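Local coordinates for protein xylan esterase 1 (Thermoanaerobacterium sp. 'JW/SL YS485', PDB 3FCY) that probably removes acetyl groups from xylan and related acetylated substrates, as a carbohydrate esterase of family CE7 with the alpha/beta-hydrolase fold, at residues A[181-192]-A[213-224]; A[199-207]-A[337-346]. All blocks are in the same frame, centred on the assembly; numbering follows the deposited sequence.

Contact 1 of 2, residues A[181-192]-A[213-224]; sequences FLDTAQLAGIVM and LSLACAALEPRV
In this alpha/beta-hydrolase fold, helix 209-220, which follows the probable nucleophile elbow, packs against helix 176-192; the axes of the two short segments approach to 8.2 Å and cross at -59°. Small residues let the backbones close in: Ala-185 CB lies 3.7 Å from Leu-220 CB, and Ala-188 CB touches both Cys-217 SG and Glu-221 CG. At one end the Phe-181 ring takes Ala-216 CB squarely over its face, a CH-pi contact 3.8 Å from the centroid, while Leu-213 CD2 approaches the ring obliquely and Leu-220 CD1 packs on Phe-181 CB. Thr-184 OG1 donates a hydrogen bond to Phe-181 O at 2.7 Å, on a lone pair in the carbonyl plane; its chi1 of 73° sets the hydroxyl between backbone N and carbonyl carbon, close against Cys-217 CB. At the other end Met-192 reaches with an extended chain and lays SD over the centre of the Arg-223 guanidinium face, 3.5 Å from Arg-223 CZ, its methyl CE resting on Arg-223 CB and Val-224. Glu-221 fixes the turn of that guanidinium, side-on: Arg-223 NE meets Glu-221 OE2 at 3.0 Å and Arg-223 NH2 meets Glu-221 OE1, both from above the carboxylate plane. Backbone Arg-223 N donates to Glu-221 OE2 as well. Water 1 donates to Ala-185 O and to Glu-221 OE1, each at 2.6 Å, linking helix 176-192 to Glu-221, just past helix 209-220. Around this seam, Thr-184 and Val-191 pack on strands 136-140 and 108-114 of the central sheet, whereas Leu-182 and Leu-220 meet helix 50-62.

Contact 2 of 2, residues A[199-207]-A[337-346]; sequences EDRVGVMGP and AMQFMLELYS. With CA (calcium ion), chain D.
Arg-201, Leu-344 and Met-341 carry most of this contact, in which the C-terminal helix 333-342 and the tail after it cover strand 202-207, an inner strand of the alpha/beta-hydrolase sheet. The Arg-201 chain runs extended from CG to NE past the Leu-344 carbonyl and turns its guanidinium edge to the tail. Arg-201 NH1 donates to Leu-344 O at 2.8 Å, a fairly straight bond (154°) in both the guanidinium and the carbonyl planes, and NH1 and NH2 together grip Ser-346 OG end-on, each at 3.0 Å. Asp-198 pairs with Arg-201 NE, so the flat group is fixed from both ends. With an alanine in place of Arg-201, Leu-344 O and Ser-346 OG would probably lose these donors, and the C-terminal residues would be freer to move. Beside it, the calcium ion is bound by Glu-343 O at 2.6 Å and Tyr-345 O at 2.5 Å, with water 2, so the metal and Arg-201 use successive carbonyls of the same turn. Tyr-345 OH bonds to Ala-133 O. Leu-344 pushes both methyls against the backbone of Arg-201 to Gly-203, CD2 on Arg-201 and CD1 3.8 Å from Gly-203 N. Where Met-341 meets the strand, a CB on Gly-203 would clash with Met-341 SD. Met-205 brings SD to Ala-337 CB one turn earlier in the helix. The bend of Met-341 at chi2 (-61°) carries its methyl onto the strand backbone, CE lying 3.3 Å from Val-204 O.

The centres of contacts 1 and 2 lie about 14 Å apart, and along the chain their segments alternate: 181-192, 199-207, 213-224, 337-346. Strand 202-207 of contact 2 leads directly into helix 209-220 of contact 1, through the elbow that bears the predicted nucleophile Ser-208. Helices 176-192 and 209-220 lie on one face of the central sheet and helix 333-342 on the other. The two contacts also touch directly: Ser-214 packs on Val-204 and Met-205, and Arg-223 NH1 forms a weak, long ion pair with Glu-199. The strand entering the elbow and the helix leaving it are thus each packed against another helix, which probably helps to fix the turn between them.

Contact 1 of 2, residues A[181-192]-A[213-224]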
loop_
_atom_site.group_PDB
_atom_site.type_symbol
_atom_site.label_atom_id
_atom_site.label_comp_id
_atom_site.label_asym_id
_atom_site.label_seq_id
_atom_site.Cartn_x
_atom_site.Cartn_y
_atom_site.Cartn_z
ATOM N N PHE A 181 -24.803 -25.244 -6.236
ATOM C CA PHE A 181 -25.416 -25.723 -5.001
ATOM C C PHE A 181 -26.016 -27.100 -5.279
ATOM O O PHE A 181 -25.845 -28.033 -4.491
ATOM C CB PHE A 181 -26.519 -24.769 -4.528
ATOM C CG PHE A 181 -26.014 -23.499 -3.878
ATOM C CD1 PHE A 181 -24.666 -23.154 -3.912
ATOM C CD2 PHE A 181 -26.910 -22.629 -3.258
ATOM C CE1 PHE A 181 -24.217 -21.961 -3.339
ATOM C CE2 PHE A 181 -26.473 -21.434 -2.684
ATOM C CZ PHE A 181 -25.124 -21.099 -2.726
ATOM N N LEU A 182 -26.718 -27.229 -6.406
ATOM C CA LEU A 182 -27.320 -28.508 -6.773
ATOM C C LEU A 182 -26.257 -29.592 -6.924
ATOM O O LEU A 182 -26.497 -30.749 -6.570
ATOM C CB LEU A 182 -28.130 -28.379 -8.070
ATOM C CG LEU A 182 -29.448 -27.603 -7.948
ATOM C CD1 LEU A 182 -30.124 -27.503 -9.320
ATOM C CD2 LEU A 182 -30.361 -28.301 -6.938
ATOM N N ASP A 183 -25.085 -29.226 -7.443
ATOM C CA ASP A 183 -24.012 -30.208 -7.594
ATOM C C ASP A 183 -23.636 -30.776 -6.222
ATOM O O ASP A 183 -23.416 -31.978 -6.086
ATOM C CB ASP A 183 -22.748 -29.592 -8.218
ATOM C CG ASP A 183 -22.937 -29.164 -9.667
ATOM O OD1 ASP A 183 -23.776 -29.756 -10.383
ATOM O OD2 ASP A 183 -22.212 -28.241 -10.096
ATOM N N THR A 184 -23.554 -29.918 -5.207
ATOM C CA THR A 184 -23.185 -30.403 -3.876
ATOM C C THR A 184 -24.241 -31.374 -3.345
ATOM O O THR A 184 -23.904 -32.406 -2.773
ATOM C CB THR A 184 -22.987 -29.244 -2.839
ATOM O OG1 THR A 184 -24.256 -28.691 -2.465
ATOM C CG2 THR A 184 -22.108 -28.145 -3.420
ATOM N N ALA A 185 -25.511 -31.045 -3.554
ATOM C CA ALA A 185 -26.612 -31.892 -3.093
ATOM C C ALA A 185 -26.588 -33.234 -3.815
ATOM O O ALA A 185 -26.757 -34.287 -3.199
ATOM C CB ALA A 185 -27.949 -31.194 -3.333
ATOM N N GLN A 186 -26.375 -33.182 -5.125
ATOM C CA GLN A 186 -26.322 -34.380 -5.945
ATOM C C GLN A 186 -25.144 -35.246 -5.527
ATOM O O GLN A 186 -25.266 -36.465 -5.424
ATOM C CB GLN A 186 -26.196 -34.001 -7.425
ATOM C CG GLN A 186 -26.126 -35.188 -8.384
ATOM C CD GLN A 186 -26.145 -34.759 -9.846
ATOM O OE1 GLN A 186 -25.946 -33.585 -10.166
ATOM N NE2 GLN A 186 -26.373 -35.716 -10.741
ATOM N N LEU A 187 -24.002 -34.611 -5.283
ATOM C CA LEU A 187 -22.810 -35.339 -4.874
ATOM C C LEU A 187 -23.021 -36.006 -3.517
ATOM O O LEU A 187 -22.539 -37.112 -3.286
ATOM C CB LEU A 187 -21.596 -34.402 -4.812
ATOM C CG LEU A 187 -20.278 -35.045 -4.357
ATOM C CD1 LEU A 187 -19.921 -36.201 -5.283
ATOM C CD2 LEU A 187 -19.163 -34.005 -4.356
ATOM N N ALA A 188 -23.737 -35.334 -2.619
ATOM C CA ALA A 188 -23.996 -35.895 -1.295
ATOM C C ALA A 188 -24.810 -37.189 -1.433
ATOM O O ALA A 188 -24.571 -38.163 -0.717
ATOM C CB ALA A 188 -24.752 -34.886 -0.424
ATOM N N GLY A 189 -25.764 -37.186 -2.361
ATOM C CA GLY A 189 -26.590 -38.361 -2.588
ATOM C C GLY A 189 -25.781 -39.484 -3.204
ATOM O O GLY A 189 -25.970 -40.657 -2.871
ATOM N N ILE A 190 -24.874 -39.126 -4.107
ATOM C CA ILE A 190 -24.028 -40.116 -4.758
ATOM C C ILE A 190 -23.124 -40.755 -3.709
ATOM O O ILE A 190 -22.931 -41.969 -3.695
ATOM C CB ILE A 190 -23.158 -39.462 -5.864
ATOM C CG1 ILE A 190 -24.042 -39.068 -7.054
ATOM C CG2 ILE A 190 -22.053 -40.413 -6.303
ATOM C CD1 ILE A 190 -23.301 -38.319 -8.159
ATOM N N VAL A 191 -22.572 -39.929 -2.828
ATOM C CA VAL A 191 -21.693 -40.420 -1.775
ATOM C C VAL A 191 -22.461 -41.359 -0.850
ATOM O O VAL A 191 -21.953 -42.407 -0.462
ATOM C CB VAL A 191 -21.113 -39.251 -0.951
ATOM C CG1 VAL A 191 -20.442 -39.778 0.309
ATOM C CG2 VAL A 191 -20.114 -38.469 -1.803
ATOM N N MET A 192 -23.689 -40.976 -0.511
ATOM C CA MET A 192 -24.529 -41.784 0.367
ATOM C C MET A 192 -24.899 -43.133 -0.268
ATOM O O MET A 192 -25.314 -44.060 0.434
ATOM C CB MET A 192 -25.797 -41.002 0.747
ATOM C CG MET A 192 -25.529 -39.787 1.636
ATOM S SD MET A 192 -26.986 -38.746 1.953
ATOM C CE MET A 192 -26.353 -37.616 3.196
ATOM N N LEU A 213 -20.852 -23.436 0.685
ATOM C CA LEU A 213 -21.297 -24.618 -0.036
ATOM C C LEU A 213 -21.651 -25.746 0.930
ATOM O O LEU A 213 -22.520 -26.569 0.635
ATOM C CB LEU A 213 -20.208 -25.095 -1.002
ATOM C CG LEU A 213 -19.922 -24.174 -2.192
ATOM C CD1 LEU A 213 -18.804 -24.766 -3.042
ATOM C CD2 LEU A 213 -21.191 -24.001 -3.022
ATOM N N SER A 214 -20.962 -25.801 2.069
ATOM C CA SER A 214 -21.239 -26.833 3.071
ATOM C C SER A 214 -22.644 -26.626 3.625
ATOM O O SER A 214 -23.395 -27.583 3.811
ATOM C CB SER A 214 -20.225 -26.767 4.220
ATOM O OG SER A 214 -18.968 -27.264 3.809
ATOM N N LEU A 215 -22.992 -25.370 3.886
ATOM C CA LEU A 215 -24.314 -25.039 4.405
ATOM C C LEU A 215 -25.371 -25.350 3.349
ATOM O O LEU A 215 -26.401 -25.955 3.651
ATOM C CB LEU A 215 -24.382 -23.556 4.786
ATOM C CG LEU A 215 -23.465 -23.081 5.917
ATOM C CD1 LEU A 215 -23.500 -21.564 5.995
ATOM C CD2 LEU A 215 -23.899 -23.700 7.244
ATOM N N ALA A 216 -25.110 -24.938 2.111
ATOM C CA ALA A 216 -26.043 -25.178 1.013
ATOM C C ALA A 216 -26.276 -26.672 0.822
ATOM O O ALA A 216 -27.412 -27.126 0.670
ATOM C CB ALA A 216 -25.511 -24.562 -0.283
ATOM N N CYS A 217 -25.191 -27.435 0.827
ATOM C CA CYS A 217 -25.266 -28.878 0.650
ATOM C C CYS A 217 -26.105 -29.560 1.735
ATOM O O CYS A 217 -26.978 -30.379 1.438
ATOM C CB CYS A 217 -23.858 -29.469 0.654
ATOM S SG CYS A 217 -23.826 -31.259 0.547
ATOM N N ALA A 218 -25.827 -29.224 2.991
ATOM C CA ALA A 218 -26.548 -29.810 4.117
ATOM C C ALA A 218 -27.995 -29.333 4.142
ATOM O O ALA A 218 -28.856 -29.958 4.767
ATOM C CB ALA A 218 -25.856 -29.453 5.429
ATOM N N ALA A 219 -28.262 -28.223 3.460
ATOM C CA ALA A 219 -29.613 -27.673 3.413
ATOM C C ALA A 219 -30.443 -28.362 2.336
ATOM O O ALA A 219 -31.620 -28.671 2.545
ATOM C CB ALA A 219 -29.560 -26.173 3.145
ATOM N N LEU A 220 -29.819 -28.608 1.187
ATOM C CA LEU A 220 -30.494 -29.240 0.061
ATOM C C LEU A 220 -30.526 -30.765 0.146
ATOM O O LEU A 220 -31.314 -31.416 -0.545
ATOM C CB LEU A 220 -29.851 -28.771 -1.247
ATOM C CG LEU A 220 -30.085 -27.274 -1.507
ATOM C CD1 LEU A 220 -29.199 -26.790 -2.646
ATOM C CD2 LEU A 220 -31.564 -27.032 -1.827
ATOM N N GLU A 221 -29.659 -31.328 0.983
ATOM C CA GLU A 221 -29.625 -32.769 1.216
ATOM C C GLU A 221 -29.635 -32.931 2.734
ATOM O O GLU A 221 -28.597 -33.177 3.352
ATOM C CB GLU A 221 -28.369 -33.417 0.624
ATOM C CG GLU A 221 -28.218 -34.896 0.991
ATOM C CD GLU A 221 -29.496 -35.695 0.754
ATOM O OE1 GLU A 221 -29.748 -36.110 -0.394
ATOM O OE2 GLU A 221 -30.259 -35.897 1.724
ATOM N N PRO A 222 -30.821 -32.784 3.350
ATOM C CA PRO A 222 -31.061 -32.887 4.797
ATOM C C PRO A 222 -30.511 -34.145 5.468
ATOM O O PRO A 222 -30.384 -34.190 6.695
ATOM C CB PRO A 222 -32.585 -32.802 4.904
ATOM C CG PRO A 222 -32.976 -32.008 3.700
ATOM C CD PRO A 222 -32.093 -32.597 2.630
ATOM N N ARG A 223 -30.189 -35.164 4.676
ATOM C CA ARG A 223 -29.649 -36.396 5.237
ATOM C C ARG A 223 -28.237 -36.191 5.779
ATOM O O ARG A 223 -27.773 -36.967 6.618
ATOM C CB ARG A 223 -29.656 -37.523 4.193
ATOM C CG ARG A 223 -31.044 -38.098 3.898
ATOM C CD ARG A 223 -30.970 -39.290 2.941
ATOM N NE ARG A 223 -30.537 -38.891 1.604
ATOM C CZ ARG A 223 -30.114 -39.734 0.664
ATOM N NH1 ARG A 223 -30.062 -41.037 0.902
ATOM N NH2 ARG A 223 -29.739 -39.269 -0.522
ATOM N N VAL A 224 -27.550 -35.154 5.301
ATOM C CA VAL A 224 -26.199 -34.864 5.781
ATOM C C VAL A 224 -26.256 -34.716 7.299
ATOM O O VAL A 224 -27.035 -33.925 7.823
ATOM C CB VAL A 224 -25.647 -33.574 5.143
ATOM C CG1 VAL A 224 -24.375 -33.137 5.853
ATOM C CG2 VAL A 224 -25.370 -33.821 3.667
HETATM O O HOH W 1 -29.094 -35.375 -2.820
#

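Contact 2 of 2, residues A[199-207]-A[337-346]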
loop_
_atom_site.group_PDB
_atom_site.type_symbol
_atom_site.label_atom_id
_atom_site.label_comp_id
_atom_site.label_asym_id
_atom_site.label_seq_id
_atom_site.Cartn_x
_atom_site.Cartn_y
_atom_site.Cartn_z
ATOM N N GLU A 199 -24.923 -44.209 4.758
ATOM C CA GLU A 199 -25.643 -42.996 4.390
ATOM C C GLU A 199 -26.080 -42.091 5.540
ATOM O O GLU A 199 -26.442 -40.934 5.311
ATOM C CB GLU A 199 -26.858 -43.345 3.529
ATOM C CG GLU A 199 -28.077 -43.814 4.301
ATOM C CD GLU A 199 -29.282 -43.998 3.395
ATOM O OE1 GLU A 199 -29.286 -44.968 2.602
ATOM O OE2 GLU A 199 -30.214 -43.165 3.466
ATOM N N ASP A 200 -26.048 -42.603 6.768
ATOM C CA ASP A 200 -26.440 -41.800 7.925
ATOM C C ASP A 200 -25.237 -41.215 8.660
ATOM O O ASP A 200 -25.393 -40.589 9.706
ATOM C CB ASP A 200 -27.258 -42.631 8.924
ATOM C CG ASP A 200 -28.619 -43.029 8.385
ATOM O OD1 ASP A 200 -29.247 -42.215 7.673
ATOM O OD2 ASP A 200 -29.066 -44.156 8.693
ATOM N N ARG A 201 -24.041 -41.424 8.116
ATOM C CA ARG A 201 -22.822 -40.919 8.742
ATOM C C ARG A 201 -21.985 -40.098 7.749
ATOM O O ARG A 201 -20.801 -40.372 7.540
ATOM C CB ARG A 201 -21.999 -42.096 9.287
ATOM C CG ARG A 201 -22.758 -42.998 10.281
ATOM C CD ARG A 201 -21.923 -44.207 10.703
ATOM N NE ARG A 201 -22.702 -45.196 11.457
ATOM C CZ ARG A 201 -22.907 -45.168 12.773
ATOM N NH1 ARG A 201 -22.391 -44.198 13.520
ATOM N NH2 ARG A 201 -23.636 -46.117 13.346
ATOM N N VAL A 202 -22.609 -39.098 7.134
ATOM C CA VAL A 202 -21.922 -38.250 6.160
ATOM C C VAL A 202 -21.820 -36.806 6.640
ATOM O O VAL A 202 -22.801 -36.219 7.092
ATOM C CB VAL A 202 -22.645 -38.260 4.781
ATOM C CG1 VAL A 202 -21.973 -37.273 3.828
ATOM C CG2 VAL A 202 -22.610 -39.659 4.178
ATOM N N GLY A 203 -20.616 -36.248 6.543
ATOM C CA GLY A 203 -20.387 -34.875 6.949
ATOM C C GLY A 203 -19.817 -34.063 5.798
ATOM O O GLY A 203 -19.219 -34.616 4.869
ATOM N N VAL A 204 -20.012 -32.750 5.846
ATOM C CA VAL A 204 -19.501 -31.859 4.808
ATOM C C VAL A 204 -18.735 -30.735 5.494
ATOM O O VAL A 204 -19.077 -30.332 6.608
ATOM C CB VAL A 204 -20.648 -31.276 3.943
ATOM C CG1 VAL A 204 -21.468 -32.416 3.339
ATOM C CG2 VAL A 204 -21.538 -30.378 4.776
ATOM N N MET A 205 -17.707 -30.221 4.824
ATOM C CA MET A 205 -16.876 -29.180 5.412
ATOM C C MET A 205 -16.163 -28.314 4.379
ATOM O O MET A 205 -15.903 -28.749 3.259
ATOM C CB MET A 205 -15.849 -29.847 6.333
ATOM C CG MET A 205 -14.769 -28.946 6.888
ATOM S SD MET A 205 -13.766 -29.841 8.106
ATOM C CE MET A 205 -13.135 -31.144 7.100
ATOM N N GLY A 206 -15.844 -27.082 4.772
ATOM C CA GLY A 206 -15.145 -26.182 3.880
ATOM C C GLY A 206 -14.997 -24.775 4.428
ATOM O O GLY A 206 -15.766 -24.353 5.300
ATOM N N PRO A 207 -13.985 -24.030 3.951
ATOM C CA PRO A 207 -13.750 -22.655 4.402
ATOM C C PRO A 207 -14.211 -21.641 3.347
ATOM O O PRO A 207 -14.139 -21.909 2.150
ATOM C CB PRO A 207 -12.242 -22.630 4.600
ATOM C CG PRO A 207 -11.772 -23.421 3.386
ATOM C CD PRO A 207 -12.777 -24.581 3.301
ATOM N N ALA A 337 -12.777 -29.301 14.605
ATOM C CA ALA A 337 -13.544 -29.790 13.464
ATOM C C ALA A 337 -13.420 -31.303 13.318
ATOM O O ALA A 337 -14.416 -31.984 13.100
ATOM C CB ALA A 337 -13.079 -29.098 12.170
ATOM N N MET A 338 -12.206 -31.839 13.432
ATOM C CA MET A 338 -12.040 -33.284 13.304
ATOM C C MET A 338 -12.733 -34.047 14.431
ATOM O O MET A 338 -13.390 -35.054 14.187
ATOM C CB MET A 338 -10.566 -33.690 13.271
ATOM C CG MET A 338 -10.412 -35.216 13.264
ATOM S SD MET A 338 -8.766 -35.813 12.901
ATOM C CE MET A 338 -8.806 -35.822 11.095
ATOM N N GLN A 339 -12.570 -33.581 15.665
ATOM C CA GLN A 339 -13.215 -34.240 16.793
ATOM C C GLN A 339 -14.724 -34.202 16.563
ATOM O O GLN A 339 -15.434 -35.150 16.887
ATOM C CB GLN A 339 -12.862 -33.535 18.103
ATOM C CG GLN A 339 -11.420 -33.740 18.567
ATOM C CD GLN A 339 -11.092 -35.204 18.841
ATOM O OE1 GLN A 339 -11.918 -35.945 19.374
ATOM N NE2 GLN A 339 -9.877 -35.620 18.490
ATOM N N PHE A 340 -15.203 -33.102 15.983
ATOM C CA PHE A 340 -16.628 -32.933 15.688
ATOM C C PHE A 340 -17.055 -33.960 14.639
ATOM O O PHE A 340 -18.116 -34.581 14.756
ATOM C CB PHE A 340 -16.881 -31.520 15.155
ATOM C CG PHE A 340 -18.332 -31.209 14.879
ATOM C CD1 PHE A 340 -19.249 -31.089 15.924
ATOM C CD2 PHE A 340 -18.769 -30.977 13.576
ATOM C CE1 PHE A 340 -20.581 -30.736 15.675
ATOM C CE2 PHE A 340 -20.096 -30.624 13.317
ATOM C CZ PHE A 340 -21.003 -30.501 14.375
ATOM N N MET A 341 -16.223 -34.138 13.615
ATOM C CA MET A 341 -16.529 -35.090 12.551
ATOM C C MET A 341 -16.438 -36.528 13.047
ATOM O O MET A 341 -17.217 -37.381 12.623
ATOM C CB MET A 341 -15.587 -34.894 11.356
ATOM C CG MET A 341 -15.963 -33.711 10.460
ATOM S SD MET A 341 -17.619 -33.895 9.731
ATOM C CE MET A 341 -17.804 -32.337 8.871
ATOM N N LEU A 342 -15.487 -36.793 13.939
ATOM C CA LEU A 342 -15.322 -38.132 14.488
ATOM C C LEU A 342 -16.588 -38.569 15.220
ATOM O O LEU A 342 -16.787 -39.758 15.470
ATOM C CB LEU A 342 -14.103 -38.187 15.418
ATOM C CG LEU A 342 -12.762 -38.200 14.667
ATOM C CD1 LEU A 342 -11.589 -38.112 15.641
ATOM C CD2 LEU A 342 -12.677 -39.478 13.833
ATOM N N GLU A 343 -17.443 -37.604 15.552
ATOM C CA GLU A 343 -18.716 -37.892 16.212
ATOM C C GLU A 343 -19.632 -38.688 15.272
ATOM O O GLU A 343 -20.720 -39.092 15.661
ATOM C CB GLU A 343 -19.432 -36.590 16.605
ATOM C CG GLU A 343 -18.906 -35.901 17.865
ATOM C CD GLU A 343 -19.590 -34.556 18.128
ATOM O OE1 GLU A 343 -20.788 -34.402 17.799
ATOM O OE2 GLU A 343 -18.930 -33.655 18.681
ATOM N N LEU A 344 -19.217 -38.893 14.025
ATOM C CA LEU A 344 -20.048 -39.648 13.088
ATOM C C LEU A 344 -20.044 -41.149 13.403
ATOM O O LEU A 344 -20.986 -41.863 13.065
ATOM C CB LEU A 344 -19.584 -39.402 11.645
ATOM C CG LEU A 344 -19.918 -37.999 11.122
ATOM C CD1 LEU A 344 -19.228 -37.746 9.783
ATOM C CD2 LEU A 344 -21.434 -37.862 10.991
ATOM N N TYR A 345 -18.979 -41.620 14.042
ATOM C CA TYR A 345 -18.860 -43.029 14.420
ATOM C C TYR A 345 -19.728 -43.274 15.638
ATOM O O TYR A 345 -20.110 -42.339 16.293
ATOM C CB TYR A 345 -17.424 -43.358 14.801
ATOM C CG TYR A 345 -16.530 -43.664 13.637
ATOM C CD1 TYR A 345 -15.487 -42.807 13.290
ATOM C CD2 TYR A 345 -16.697 -44.840 12.904
ATOM C CE1 TYR A 345 -14.625 -43.117 12.244
ATOM C CE2 TYR A 345 -15.841 -45.162 11.859
ATOM C CZ TYR A 345 -14.807 -44.296 11.537
ATOM O OH TYR A 345 -13.950 -44.617 10.516
ATOM N N SER A 346 -20.045 -44.520 15.955
ATOM C CA SER A 346 -20.850 -44.753 17.150
ATOM C C SER A 346 -19.929 -45.016 18.340
ATOM O O SER A 346 -18.696 -44.925 18.153
ATOM C CB SER A 346 -21.809 -45.925 16.942
ATOM O OG SER A 346 -22.924 -45.512 16.172
ATOM O OXT SER A 346 -20.444 -45.290 19.445
HETATM CA CA CA D . -20.723 -40.480 17.888
HETATM O O HOH W 2 -18.177 -40.628 18.892
#